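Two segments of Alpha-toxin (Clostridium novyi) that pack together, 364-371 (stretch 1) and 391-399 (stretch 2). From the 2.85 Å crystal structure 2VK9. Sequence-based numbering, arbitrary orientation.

Stretch 1, residues 364-371: KISQLEIL
Stretch 2, residues 391-399: SNNDSLTLN

How are the two stretches set in register? Each contains a type I turn, Ser 366 to Glu 369 in one and Asn 392 to Ser 395 in the other, and the second leads into a helix beginning at Leu 396. CA atoms of Gln 367 and Ser 395 lie 4.8 Å apart, those of Leu 368 and Leu 396 also 4.8 Å, and those of Glu 369 and Thr 397 5.3 Å, so the chains advance in the same direction here. Ile 370 breaks the sequence, its CA lying 4.8 Å from that of Ser 391. Together the stretches bury 510 Å².

What does Gln 367 contribute, given that it covers 61 Å² yet remains partly exposed? Chiefly its carbonyl. Leu 396 N, at the helix start where backbone NH groups lack partners from a preceding turn, donates to Gln 367 O at 3.0 Å and 165°. The side chain, with chi1 p and chi2 t, leaves CA sideways to the other stretch. Gln 367 and Leu 368 have phi/psi of -65/-7 and -92/-25, and Glu 369 N closes their turn on Ser 366 O at 3.2 Å.

How are the next carbonyls met? Leu 368 O accepts twice from Thr 397: from its N at 3.2 Å and, very short, from its OG1 at 2.5 Å. The m rotamer of Thr 397 lets hydroxyl and amide converge on one oxygen, while its methyl CG2 lies 3.7 Å from Ile 370 CG1. Ser 395, chi1 t, serves both stretches: its OG donates to Glu 369 O at 3.0 Å and, as N-cap, accepts a weak bond from Leu 398 N at 3.4 Å. A small hydroxyl side chain suits this double role. Although CA-to-CB of Leu 368 points away, its mt side chain brings CD2 to 3.7 Å from Leu 396 CD2, the latter residue being tp.

Why does Ile 370, with 81 Å², cover the most surface? Extended at phi/psi -122/158, with chi1 p and chi2 t, it lies among Ser 391, Ser 395, Thr 397 and Leu 398. Its CG2 is 3.6 Å from Ser 391 CB, 3.9 Å from Ser 395 OG and 4.2 Å from Leu 398 CB. A branched, wholly apolar side chain suits this buried place, offering methyl groups to several neighbours. Ile 365, tt and pointing toward stretch 2, extends the packing.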

ATOM      1  N   LYS A 364      -8.467  14.152 -14.444  1.00 27.71           N
ATOM      2  CA  LYS A 364      -7.766  15.389 -14.058  1.00 28.09           C
ATOM      3  C   LYS A 364      -6.921  15.170 -12.800  1.00 27.53           C
ATOM      4  O   LYS A 364      -7.406  14.651 -11.805  1.00 27.92           O
ATOM      5  CB  LYS A 364      -8.729  16.562 -13.811  1.00 28.25           C
ATOM      6  CG  LYS A 364      -9.886  16.730 -14.767  1.00 29.97           C
ATOM      7  CD  LYS A 364      -9.486  17.322 -16.093  1.00 34.02           C
ATOM      8  CE  LYS A 364     -10.740  17.529 -16.969  1.00 37.15           C
ATOM      9  NZ  LYS A 364     -10.448  17.522 -18.451  1.00 38.72           N
ATOM     10  N   ILE A 365      -5.662  15.565 -12.836  1.00 27.23           N
ATOM     11  CA  ILE A 365      -4.806  15.375 -11.677  1.00 27.38           C
ATOM     12  C   ILE A 365      -3.751  16.467 -11.569  1.00 27.87           C
ATOM     13  O   ILE A 365      -3.086  16.805 -12.552  1.00 28.15           O
ATOM     14  CB  ILE A 365      -4.155  13.968 -11.644  1.00 27.02           C
ATOM     15  CG1 ILE A 365      -3.366  13.783 -10.350  1.00 27.28           C
ATOM     16  CG2 ILE A 365      -3.252  13.758 -12.832  1.00 26.21           C
ATOM     17  CD1 ILE A 365      -3.134  12.339  -9.962  1.00 27.46           C
ATOM     18  N   SER A 366      -3.609  17.019 -10.370  1.00 28.14           N
ATOM     19  CA  SER A 366      -2.613  18.044 -10.116  1.00 28.65           C
ATOM     20  C   SER A 366      -1.230  17.398 -10.023  1.00 29.03           C
ATOM     21  O   SER A 366      -1.099  16.300  -9.484  1.00 29.04           O
ATOM     22  CB  SER A 366      -2.945  18.785  -8.820  1.00 28.34           C
ATOM     23  OG  SER A 366      -1.998  19.810  -8.579  1.00 28.05           O
ATOM     24  N   GLN A 367      -0.210  18.078 -10.542  1.00 29.36           N
ATOM     25  CA  GLN A 367       1.166  17.583 -10.449  1.00 30.33           C
ATOM     26  C   GLN A 367       1.699  17.529  -9.008  1.00 30.43           C
ATOM     27  O   GLN A 367       2.794  17.022  -8.765  1.00 30.67           O
ATOM     28  CB  GLN A 367       2.107  18.408 -11.325  1.00 30.44           C
ATOM     29  CG  GLN A 367       2.339  19.817 -10.824  1.00 33.29           C
ATOM     30  CD  GLN A 367       3.511  20.504 -11.516  1.00 38.34           C
ATOM     31  OE1 GLN A 367       4.553  19.876 -11.817  1.00 40.28           O
ATOM     32  NE2 GLN A 367       3.353  21.810 -11.771  1.00 38.03           N
ATOM     33  N   LEU A 368       0.921  18.053  -8.066  1.00 30.50           N
ATOM     34  CA  LEU A 368       1.290  18.070  -6.659  1.00 30.33           C
ATOM     35  C   LEU A 368       0.774  16.840  -5.913  1.00 30.66           C
ATOM     36  O   LEU A 368       1.355  16.447  -4.901  1.00 30.91           O
ATOM     37  CB  LEU A 368       0.743  19.332  -5.989  1.00 30.25           C
ATOM     38  CG  LEU A 368       1.257  20.721  -6.410  1.00 29.80           C
ATOM     39  CD1 LEU A 368       0.381  21.805  -5.803  1.00 27.74           C
ATOM     40  CD2 LEU A 368       2.722  20.934  -6.034  1.00 28.61           C
ATOM     41  N   GLU A 369      -0.306  16.237  -6.418  1.00 30.63           N
ATOM     42  CA  GLU A 369      -1.029  15.173  -5.710  1.00 30.79           C
ATOM     43  C   GLU A 369      -0.813  13.775  -6.319  1.00 30.38           C
ATOM     44  O   GLU A 369      -0.266  13.628  -7.409  1.00 30.16           O
ATOM     45  CB  GLU A 369      -2.540  15.510  -5.644  1.00 30.71           C
ATOM     46  CG  GLU A 369      -3.280  15.472  -7.015  1.00 31.51           C
ATOM     47  CD  GLU A 369      -4.746  16.006  -7.002  1.00 31.99           C
ATOM     48  OE1 GLU A 369      -5.363  16.156  -5.910  1.00 33.18           O
ATOM     49  OE2 GLU A 369      -5.288  16.271  -8.111  1.00 32.04           O
ATOM     50  N   ILE A 370      -1.211  12.751  -5.572  1.00 30.23           N
ATOM     51  CA  ILE A 370      -1.512  11.440  -6.135  1.00 29.81           C
ATOM     52  C   ILE A 370      -2.945  11.212  -5.718  1.00 30.23           C
ATOM     53  O   ILE A 370      -3.418  11.846  -4.770  1.00 30.50           O
ATOM     54  CB  ILE A 370      -0.609  10.293  -5.589  1.00 29.95           C
ATOM     55  CG1 ILE A 370      -0.750  10.146  -4.072  1.00 28.64           C
ATOM     56  CG2 ILE A 370       0.864  10.507  -5.986  1.00 30.30           C
ATOM     57  CD1 ILE A 370       0.103   9.056  -3.493  1.00 28.85           C
ATOM     58  N   LEU A 371      -3.659  10.344  -6.422  1.00 30.22           N
ATOM     59  CA  LEU A 371      -5.000  10.006  -5.982  1.00 30.43           C
ATOM     60  C   LEU A 371      -5.025   8.574  -5.485  1.00 30.80           C
ATOM     61  O   LEU A 371      -4.369   7.699  -6.051  1.00 31.08           O
ATOM     62  CB  LEU A 371      -6.022  10.265  -7.078  1.00 30.23           C
ATOM     63  CG  LEU A 371      -6.072  11.734  -7.521  1.00 30.40           C
ATOM     64  CD1 LEU A 371      -7.030  11.918  -8.688  1.00 30.39           C
ATOM     65  CD2 LEU A 371      -6.418  12.691  -6.375  1.00 29.26           C
ATOM     66  N   SER A 391      -1.232   8.644 -10.493  1.00 21.19           N
ATOM     67  CA  SER A 391      -0.181   9.650 -10.436  1.00 21.12           C
ATOM     68  C   SER A 391       0.569   9.702 -11.743  1.00 21.01           C
ATOM     69  O   SER A 391       0.827   8.661 -12.330  1.00 21.19           O
ATOM     70  CB  SER A 391       0.815   9.297  -9.336  1.00 21.17           C
ATOM     71  OG  SER A 391       1.996  10.089  -9.432  1.00 22.20           O
ATOM     72  N   ASN A 392       0.926  10.905 -12.189  1.00 21.08           N
ATOM     73  CA  ASN A 392       1.948  11.075 -13.230  1.00 21.30           C
ATOM     74  C   ASN A 392       3.343  10.930 -12.631  1.00 21.79           C
ATOM     75  O   ASN A 392       3.501  11.101 -11.424  1.00 21.98           O
ATOM     76  CB  ASN A 392       1.767  12.402 -13.961  1.00 20.78           C
ATOM     77  CG  ASN A 392       0.617  12.350 -14.935  1.00 20.15           C
ATOM     78  OD1 ASN A 392       0.392  11.317 -15.561  1.00 22.12           O
ATOM     79  ND2 ASN A 392      -0.129  13.435 -15.059  1.00 16.95           N
ATOM     80  N   ASN A 393       4.349  10.575 -13.430  1.00 22.46           N
ATOM     81  CA  ASN A 393       5.650  10.269 -12.816  1.00 23.66           C
ATOM     82  C   ASN A 393       6.389  11.468 -12.227  1.00 24.26           C
ATOM     83  O   ASN A 393       7.278  11.306 -11.390  1.00 24.62           O
ATOM     84  CB  ASN A 393       6.562   9.399 -13.692  1.00 23.92           C
ATOM     85  CG  ASN A 393       6.867  10.008 -15.037  1.00 24.26           C
ATOM     86  OD1 ASN A 393       7.316  11.142 -15.145  1.00 26.89           O
ATOM     87  ND2 ASN A 393       6.662   9.232 -16.072  1.00 24.57           N
ATOM     88  N   ASP A 394       6.002  12.666 -12.657  1.00 24.80           N
ATOM     89  CA  ASP A 394       6.671  13.882 -12.240  1.00 25.29           C
ATOM     90  C   ASP A 394       5.942  14.538 -11.075  1.00 25.50           C
ATOM     91  O   ASP A 394       6.100  15.737 -10.831  1.00 26.10           O
ATOM     92  CB  ASP A 394       6.831  14.842 -13.426  1.00 25.32           C
ATOM     93  CG  ASP A 394       5.496  15.398 -13.940  1.00 26.12           C
ATOM     94  OD1 ASP A 394       4.416  14.862 -13.591  1.00 26.28           O
ATOM     95  OD2 ASP A 394       5.539  16.390 -14.710  1.00 26.65           O
ATOM     96  N   SER A 395       5.166  13.737 -10.350  1.00 25.49           N
ATOM     97  CA  SER A 395       4.375  14.208  -9.214  1.00 25.63           C
ATOM     98  C   SER A 395       5.189  14.425  -7.940  1.00 25.75           C
ATOM     99  O   SER A 395       6.060  13.626  -7.587  1.00 25.97           O
ATOM    100  CB  SER A 395       3.230  13.235  -8.929  1.00 25.59           C
ATOM    101  OG  SER A 395       2.694  13.465  -7.643  1.00 26.24           O
ATOM    102  N   LEU A 396       4.874  15.512  -7.247  1.00 26.18           N
ATOM    103  CA  LEU A 396       5.511  15.864  -5.982  1.00 26.28           C
ATOM    104  C   LEU A 396       5.208  14.856  -4.869  1.00 26.19           C
ATOM    105  O   LEU A 396       6.127  14.398  -4.185  1.00 26.43           O
ATOM    106  CB  LEU A 396       5.099  17.274  -5.556  1.00 26.49           C
ATOM    107  CG  LEU A 396       5.640  17.782  -4.211  1.00 27.30           C
ATOM    108  CD1 LEU A 396       7.116  18.193  -4.309  1.00 28.60           C
ATOM    109  CD2 LEU A 396       4.794  18.931  -3.708  1.00 26.60           C
ATOM    110  N   THR A 397       3.933  14.515  -4.686  1.00 25.79           N
ATOM    111  CA  THR A 397       3.556  13.515  -3.680  1.00 25.71           C
ATOM    112  C   THR A 397       4.201  12.148  -3.958  1.00 25.82           C
ATOM    113  O   THR A 397       4.532  11.421  -3.025  1.00 25.80           O
ATOM    114  CB  THR A 397       2.025  13.376  -3.539  1.00 25.58           C
ATOM    115  OG1 THR A 397       1.462  14.640  -3.187  1.00 25.45           O
ATOM    116  CG2 THR A 397       1.670  12.393  -2.452  1.00 25.36           C
ATOM    117  N   LEU A 398       4.381  11.812  -5.236  1.00 25.93           N
ATOM    118  CA  LEU A 398       5.044  10.574  -5.609  1.00 25.90           C
ATOM    119  C   LEU A 398       6.504  10.587  -5.171  1.00 26.69           C
ATOM    120  O   LEU A 398       7.007   9.591  -4.645  1.00 26.68           O
ATOM    121  CB  LEU A 398       4.943  10.319  -7.110  1.00 25.92           C
ATOM    122  CG  LEU A 398       5.405   8.932  -7.599  1.00 24.97           C
ATOM    123  CD1 LEU A 398       4.406   7.870  -7.238  1.00 23.72           C
ATOM    124  CD2 LEU A 398       5.641   8.928  -9.099  1.00 25.35           C
ATOM    125  N   ASN A 399       7.188  11.710  -5.380  1.00 27.27           N
ATOM    126  CA  ASN A 399       8.557  11.833  -4.889  1.00 27.81           C
ATOM    127  C   ASN A 399       8.626  11.729  -3.376  1.00 27.45           C
ATOM    128  O   ASN A 399       9.574  11.149  -2.849  1.00 27.76           O
ATOM    129  CB  ASN A 399       9.236  13.108  -5.391  1.00 28.32           C
ATOM    130  CG  ASN A 399       9.688  12.994  -6.852  1.00 31.16           C
ATOM    131  OD1 ASN A 399       9.513  13.933  -7.640  1.00 34.24           O
ATOM    132  ND2 ASN A 399      10.263  11.837  -7.224  1.00 32.98           N
TER